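Side-chain contacts in glycerate dehydrogenase (Bacillus sp. 5mfcol3.1, PDB 6P2I), which probably reduces acyclic imino acids to amino acids with NADPH, as an imine reductase related to the D-isomer specific 2-hydroxyacid dehydrogenases: residues A[10-15]-A[24-29]; A[47-52]-A[292-297]. All coordinates share one frame; numbering follows the deposited sequence.

Interaction 1: A[10-15]-A[24-29]; sequences TYLPSW and GDFEVF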
loop_
_atom_site.group_PDB
_atom_site.type_symbol
_atom_site.label_atom_id
_atom_site.label_comp_id
_atom_site.label_asym_id
_atom_site.label_seq_id
_atom_site.Cartn_x
_atom_site.Cartn_y
_atom_site.Cartn_z
ATOM N N THR A 10 -25.976 -3.179 3.248
ATOM C CA THR A 10 -24.738 -3.143 4.015
ATOM C C THR A 10 -24.769 -2.000 5.011
ATOM O O THR A 10 -24.385 -2.163 6.180
ATOM C CB THR A 10 -23.548 -2.989 3.085
ATOM O OG1 THR A 10 -23.371 -4.202 2.349
ATOM C CG2 THR A 10 -22.285 -2.679 3.910
ATOM N N TYR A 11 -25.267 -0.845 4.575
ATOM C CA TYR A 11 -25.238 0.373 5.376
ATOM C C TYR A 11 -26.505 1.163 5.095
ATOM O O TYR A 11 -26.799 1.473 3.937
ATOM C CB TYR A 11 -23.980 1.191 5.046
ATOM C CG TYR A 11 -23.794 2.430 5.887
ATOM C CD1 TYR A 11 -23.656 2.343 7.267
ATOM C CD2 TYR A 11 -23.744 3.690 5.297
ATOM C CE1 TYR A 11 -23.486 3.480 8.046
ATOM C CE2 TYR A 11 -23.569 4.831 6.063
ATOM C CZ TYR A 11 -23.438 4.721 7.431
ATOM O OH TYR A 11 -23.257 5.848 8.198
ATOM N N LEU A 12 -27.266 1.457 6.147
ATOM C CA LEU A 12 -28.503 2.225 6.029
ATOM C C LEU A 12 -28.812 2.784 7.407
ATOM O O LEU A 12 -29.672 2.267 8.134
ATOM C CB LEU A 12 -29.657 1.376 5.486
ATOM C CG LEU A 12 -30.865 2.206 5.011
ATOM C CD1 LEU A 12 -30.568 2.930 3.682
ATOM C CD2 LEU A 12 -32.120 1.336 4.886
ATOM N N PRO A 13 -28.123 3.850 7.793
ATOM C CA PRO A 13 -28.254 4.369 9.154
ATOM C C PRO A 13 -29.598 5.042 9.355
ATOM O O PRO A 13 -30.330 5.331 8.404
ATOM C CB PRO A 13 -27.100 5.371 9.256
ATOM C CG PRO A 13 -26.867 5.807 7.841
ATOM C CD PRO A 13 -27.163 4.612 6.975
ATOM N N SER A 14 -29.909 5.291 10.633
ATOM C CA SER A 14 -31.208 5.840 11.004
ATOM C C SER A 14 -31.497 7.150 10.287
ATOM O O SER A 14 -32.642 7.403 9.888
ATOM C CB SER A 14 -31.280 6.048 12.516
ATOM O OG SER A 14 -31.240 4.811 13.204
ATOM N N TRP A 15 -30.484 8.012 10.135
ATOM C CA TRP A 15 -30.757 9.310 9.528
ATOM C C TRP A 15 -31.225 9.159 8.087
ATOM O O TRP A 15 -32.077 9.932 7.629
ATOM C CB TRP A 15 -29.535 10.229 9.629
ATOM C CG TRP A 15 -28.410 10.008 8.661
ATOM C CD1 TRP A 15 -27.236 9.344 8.907
ATOM C CD2 TRP A 15 -28.310 10.512 7.321
ATOM N NE1 TRP A 15 -26.421 9.384 7.795
ATOM C CE2 TRP A 15 -27.053 10.099 6.810
ATOM C CE3 TRP A 15 -29.157 11.263 6.499
ATOM C CZ2 TRP A 15 -26.634 10.401 5.516
ATOM C CZ3 TRP A 15 -28.735 11.567 5.211
ATOM C CH2 TRP A 15 -27.487 11.137 4.733
ATOM N N GLY A 24 -41.696 9.346 1.022
ATOM C CA GLY A 24 -42.770 8.407 0.779
ATOM C C GLY A 24 -42.691 7.272 1.778
ATOM O O GLY A 24 -41.918 7.322 2.734
ATOM N N ASP A 25 -43.515 6.253 1.544
ATOM C CA ASP A 25 -43.518 5.065 2.394
ATOM C C ASP A 25 -42.291 4.214 2.096
ATOM O O ASP A 25 -42.220 3.554 1.055
ATOM C CB ASP A 25 -44.806 4.277 2.172
ATOM C CG ASP A 25 -44.902 3.032 3.042
ATOM O OD1 ASP A 25 -44.165 2.910 4.033
ATOM O OD2 ASP A 25 -45.751 2.173 2.736
ATOM N N PHE A 26 -41.344 4.196 3.026
ATOM C CA PHE A 26 -40.081 3.493 2.860
ATOM C C PHE A 26 -40.136 2.162 3.596
ATOM O O PHE A 26 -40.497 2.114 4.779
ATOM C CB PHE A 26 -38.933 4.360 3.390
ATOM C CG PHE A 26 -37.553 3.820 3.099
ATOM C CD1 PHE A 26 -37.277 3.147 1.919
ATOM C CD2 PHE A 26 -36.521 4.017 4.009
ATOM C CE1 PHE A 26 -36.002 2.658 1.659
ATOM C CE2 PHE A 26 -35.240 3.547 3.758
ATOM C CZ PHE A 26 -34.971 2.870 2.581
ATOM N N GLU A 27 -39.812 1.080 2.889
ATOM C CA GLU A 27 -39.755 -0.249 3.486
ATOM C C GLU A 27 -38.407 -0.864 3.157
ATOM O O GLU A 27 -37.938 -0.759 2.025
ATOM C CB GLU A 27 -40.873 -1.163 2.978
ATOM C CG GLU A 27 -40.853 -2.561 3.608
ATOM C CD GLU A 27 -42.089 -3.383 3.264
ATOM O OE1 GLU A 27 -42.718 -3.133 2.208
ATOM O OE2 GLU A 27 -42.437 -4.276 4.064
ATOM N N VAL A 28 -37.789 -1.500 4.146
ATOM C CA VAL A 28 -36.471 -2.101 3.996
ATOM C C VAL A 28 -36.566 -3.561 4.394
ATOM O O VAL A 28 -37.136 -3.883 5.442
ATOM C CB VAL A 28 -35.427 -1.384 4.864
ATOM C CG1 VAL A 28 -34.040 -1.969 4.617
ATOM C CG2 VAL A 28 -35.447 0.100 4.586
ATOM N N PHE A 29 -35.990 -4.439 3.576
ATOM C CA PHE A 29 -35.937 -5.869 3.854
ATOM C C PHE A 29 -34.514 -6.258 4.209
ATOM O O PHE A 29 -33.588 -6.016 3.428
ATOM C CB PHE A 29 -36.408 -6.686 2.655
ATOM C CG PHE A 29 -37.880 -6.573 2.400
ATOM C CD1 PHE A 29 -38.767 -7.457 2.994
ATOM C CD2 PHE A 29 -38.378 -5.584 1.571
ATOM C CE1 PHE A 29 -40.135 -7.361 2.765
ATOM C CE2 PHE A 29 -39.740 -5.480 1.334
ATOM C CZ PHE A 29 -40.621 -6.374 1.933
#
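L12, F26 and V28 meet inside the first beta-alpha-beta crossover of the chain, in which strand 2-5 leads through helix 14-23 into the parallel strand 25-28. The loop ahead of the helix ends at P13, which takes the N-cap position, and L12 reaches from that loop back to the strand the helix delivers. The leucine stands fully drawn out: CG lies anti to the backbone N (chi1 -165°) and CD2 continues away from the main chain, so this one methyl carries the contact. It comes tip to tip with V28, 3.6 Å from L12 CD2 to V28 CG2, and V28 CG1 is hardly farther away at 3.8 Å. Both valine branches thus touch the same methyl. F26 closes in beside them, with L12 CD2 4.0 Å from F26 CZ and as far from F26 CE2, an oblique approach to that end of the ring. Two residues apart on the strand, F26 and V28 point their side chains to the same side, and V28 CG2 lies 3.4 Å above one face of the phenyl ring, toward its rim. Between them in sequence, E27 turns the other way; outside this contact it forms a salt bridge with K2 of strand 2-5. I17 of helix 14-23 also touches the leucine, while I20 of that helix touches F26. Y11 of the loop and W15 at the start of helix 14-23 both hydrogen-bond to the carboxylate of E284 on helix 280-298. Only carbon meets carbon between the two segments, over a small area, so what this contact adds comes from shape and dispersion, with no polar bond to set a direction.

Interaction 2: A[47-52]-A[292-297]; sequences IAIVEW and ENIESY. With DAR (D-arginine), chain D.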
loop_
_atom_site.group_PDB
_atom_site.type_symbol
_atom_site.label_atom_id
_atom_site.label_comp_id
_atom_site.label_asym_id
_atom_site.label_seq_id
_atom_site.Cartn_x
_atom_site.Cartn_y
_atom_site.Cartn_z
ATOM N N ILE A 47 -40.633 3.116 -6.393
ATOM C CA ILE A 47 -39.180 3.170 -6.494
ATOM C C ILE A 47 -38.624 1.965 -5.755
ATOM O O ILE A 47 -39.093 1.636 -4.659
ATOM C CB ILE A 47 -38.615 4.474 -5.897
ATOM C CG1 ILE A 47 -39.207 5.693 -6.612
ATOM C CG2 ILE A 47 -37.087 4.467 -5.939
ATOM C CD1 ILE A 47 -38.811 7.017 -5.965
ATOM N N ALA A 48 -37.652 1.286 -6.363
ATOM C CA ALA A 48 -36.968 0.176 -5.713
ATOM C C ALA A 48 -35.484 0.487 -5.618
ATOM O O ALA A 48 -34.929 1.159 -6.487
ATOM C CB ALA A 48 -37.158 -1.140 -6.468
ATOM N N ILE A 49 -34.859 -0.020 -4.555
ATOM C CA ILE A 49 -33.411 0.060 -4.343
ATOM C C ILE A 49 -32.900 -1.365 -4.197
ATOM O O ILE A 49 -33.501 -2.172 -3.481
ATOM C CB ILE A 49 -33.055 0.879 -3.094
ATOM C CG1 ILE A 49 -33.726 2.254 -3.135
ATOM C CG2 ILE A 49 -31.508 1.010 -2.970
ATOM C CD1 ILE A 49 -33.920 2.870 -1.766
ATOM N N VAL A 50 -31.793 -1.682 -4.861
ATOM C CA VAL A 50 -31.298 -3.051 -4.872
ATOM C C VAL A 50 -29.793 -3.046 -4.626
ATOM O O VAL A 50 -29.080 -2.143 -5.082
ATOM C CB VAL A 50 -31.654 -3.759 -6.197
ATOM C CG1 VAL A 50 -30.990 -3.059 -7.389
ATOM C CG2 VAL A 50 -31.279 -5.229 -6.141
ATOM N N GLU A 51 -29.318 -4.043 -3.879
ATOM C CA GLU A 51 -27.887 -4.185 -3.597
ATOM C C GLU A 51 -27.305 -5.515 -4.047
ATOM O O GLU A 51 -26.144 -5.566 -4.485
ATOM C CB GLU A 51 -27.614 -4.009 -2.095
ATOM C CG GLU A 51 -26.129 -4.215 -1.747
ATOM C CD GLU A 51 -25.729 -3.724 -0.375
ATOM O OE1 GLU A 51 -24.577 -4.008 0.028
ATOM O OE2 GLU A 51 -26.535 -3.057 0.297
ATOM N N TRP A 52 -28.082 -6.601 -3.962
ATOM C CA TRP A 52 -27.556 -7.949 -4.136
ATOM C C TRP A 52 -28.276 -8.770 -5.185
ATOM O O TRP A 52 -27.701 -9.746 -5.679
ATOM C CB TRP A 52 -27.648 -8.740 -2.822
ATOM C CG TRP A 52 -26.998 -8.090 -1.652
ATOM C CD1 TRP A 52 -27.597 -7.309 -0.697
ATOM C CD2 TRP A 52 -25.614 -8.163 -1.304
ATOM N NE1 TRP A 52 -26.660 -6.906 0.230
ATOM C CE2 TRP A 52 -25.436 -7.413 -0.128
ATOM C CE3 TRP A 52 -24.504 -8.794 -1.884
ATOM C CZ2 TRP A 52 -24.187 -7.270 0.488
ATOM C CZ3 TRP A 52 -23.266 -8.658 -1.272
ATOM C CH2 TRP A 52 -23.120 -7.906 -0.095
ATOM N N GLU A 292 -29.874 11.614 -3.354
ATOM C CA GLU A 292 -29.918 12.508 -4.502
ATOM C C GLU A 292 -30.686 11.880 -5.654
ATOM O O GLU A 292 -31.436 12.568 -6.355
ATOM C CB GLU A 292 -28.509 12.874 -4.953
ATOM C CG GLU A 292 -28.513 13.741 -6.188
ATOM C CD GLU A 292 -27.127 14.222 -6.555
ATOM O OE1 GLU A 292 -26.148 13.690 -5.984
ATOM O OE2 GLU A 292 -27.021 15.130 -7.408
ATOM N N ASN A 293 -30.525 10.574 -5.855
ATOM C CA ASN A 293 -31.307 9.886 -6.878
ATOM C C ASN A 293 -32.800 10.024 -6.615
ATOM O O ASN A 293 -33.582 10.315 -7.532
ATOM C CB ASN A 293 -30.910 8.413 -6.940
ATOM C CG ASN A 293 -29.616 8.202 -7.698
ATOM O OD1 ASN A 293 -29.259 9.009 -8.558
ATOM N ND2 ASN A 293 -28.909 7.117 -7.389
ATOM N N ILE A 294 -33.220 9.797 -5.367
ATOM C CA ILE A 294 -34.646 9.849 -5.037
ATOM C C ILE A 294 -35.181 11.264 -5.210
ATOM O O ILE A 294 -36.208 11.486 -5.865
ATOM C CB ILE A 294 -34.881 9.331 -3.607
ATOM C CG1 ILE A 294 -34.522 7.839 -3.535
ATOM C CG2 ILE A 294 -36.313 9.604 -3.175
ATOM C CD1 ILE A 294 -34.434 7.274 -2.119
ATOM N N GLU A 295 -34.497 12.244 -4.614
ATOM C CA GLU A 295 -34.957 13.626 -4.697
ATOM C C GLU A 295 -35.053 14.085 -6.147
ATOM O O GLU A 295 -36.055 14.684 -6.557
ATOM C CB GLU A 295 -34.013 14.540 -3.907
ATOM N N SER A 296 -34.016 13.802 -6.943
ATOM C CA SER A 296 -33.981 14.291 -8.318
ATOM C C SER A 296 -35.067 13.637 -9.159
ATOM O O SER A 296 -35.648 14.276 -10.043
ATOM C CB SER A 296 -32.606 14.031 -8.934
ATOM O OG SER A 296 -31.597 14.752 -8.243
ATOM N N TYR A 297 -35.352 12.362 -8.898
ATOM C CA TYR A 297 -36.427 11.693 -9.618
ATOM C C TYR A 297 -37.772 12.312 -9.274
ATOM O O TYR A 297 -38.595 12.571 -10.160
ATOM C CB TYR A 297 -36.420 10.204 -9.286
ATOM C CG TYR A 297 -37.532 9.423 -9.920
ATOM C CD1 TYR A 297 -37.416 8.927 -11.211
ATOM C CD2 TYR A 297 -38.710 9.165 -9.221
ATOM C CE1 TYR A 297 -38.452 8.194 -11.791
ATOM C CE2 TYR A 297 -39.736 8.450 -9.795
ATOM C CZ TYR A 297 -39.603 7.964 -11.079
ATOM O OH TYR A 297 -40.638 7.238 -11.647
HETATM N N DAR D . -19.536 -3.865 -6.718
HETATM C CA DAR D . -19.140 -2.557 -6.197
HETATM C CB DAR D . -19.194 -2.520 -4.662
HETATM C CG DAR D . -20.599 -2.739 -4.092
HETATM C CD DAR D . -20.697 -2.288 -2.638
HETATM N NE DAR D . -22.032 -2.345 -2.043
HETATM C CZ DAR D . -22.623 -1.240 -1.576
HETATM N NH1 DAR D . -22.259 -0.037 -2.031
HETATM N NH2 DAR D . -23.583 -1.318 -0.654
HETATM C C DAR D . -19.963 -1.455 -6.840
HETATM O O DAR D . -20.234 -0.391 -6.248
HETATM O OXT DAR D . -20.352 -1.642 -7.992
#
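I47 and I49 pack the central strand 47-50 of the five-stranded parallel sheet against I294 and Y297 of helix 280-298, a buried apolar helix-on-sheet contact made by residues some 240 positions apart. I47 CD1 lies 3.9 Å from Y297 CD2, meeting the ring obliquely as the two side chains pass in opposite directions. The isoleucine gets there by extension: CG1 is anti to the carbonyl carbon and CD1 continues straight on (chi2 173°). One turn back on the helix, I294 brings its CD1 within 4.4 Å of I49 CD1, a looser touch; I294 also touches I20 and Y23 of helix 14-23. Y68 stacks on the ring of Y297. In the helix itself, E292 O accepts both the backbone N and the OG of S296, from opposite faces of its carbonyl plane.

Past the strand's end the segment turns polar. E51, extended throughout, sends OE1 to NH2 of the bound D-arginine, 2.9 Å away and nearly straight (169° at the hydrogen). Its CG lies over the W52 ring, and the hydroxyl of Y5 reaches OE2, helping to fix the carboxylate's rotation. Cutting this side chain back to an alanine would probably leave the ligand's NH2 without this acceptor and the Y5 hydroxyl without its mate. The chemistry is thus divided: apolar packing seats the strand on the helix, while its far end presents a carboxylate to the guanidinium of the bound D-arginine.

Interaction 1 closes before interaction 2 opens along the chain, yet their centres lie only 11 Å apart. Strands 25-28 and 47-50 flank strand 2-5 in one parallel sheet, separate from the seven-stranded one of the cofactor-binding domain. Two bridges join the contacts: F26 CE1 packs 4.0 Å from I49 CD1, and T10 OG1 comes 2.6 Å from E51 OE1, a probable hydrogen bond. Helix 280-298, returning from late in the sequence, touches both. The loop preceding helix 14-23 thus reaches the D-arginine pocket through T10, which supplies a second-shell hydroxyl to the glutamate that binds the ligand.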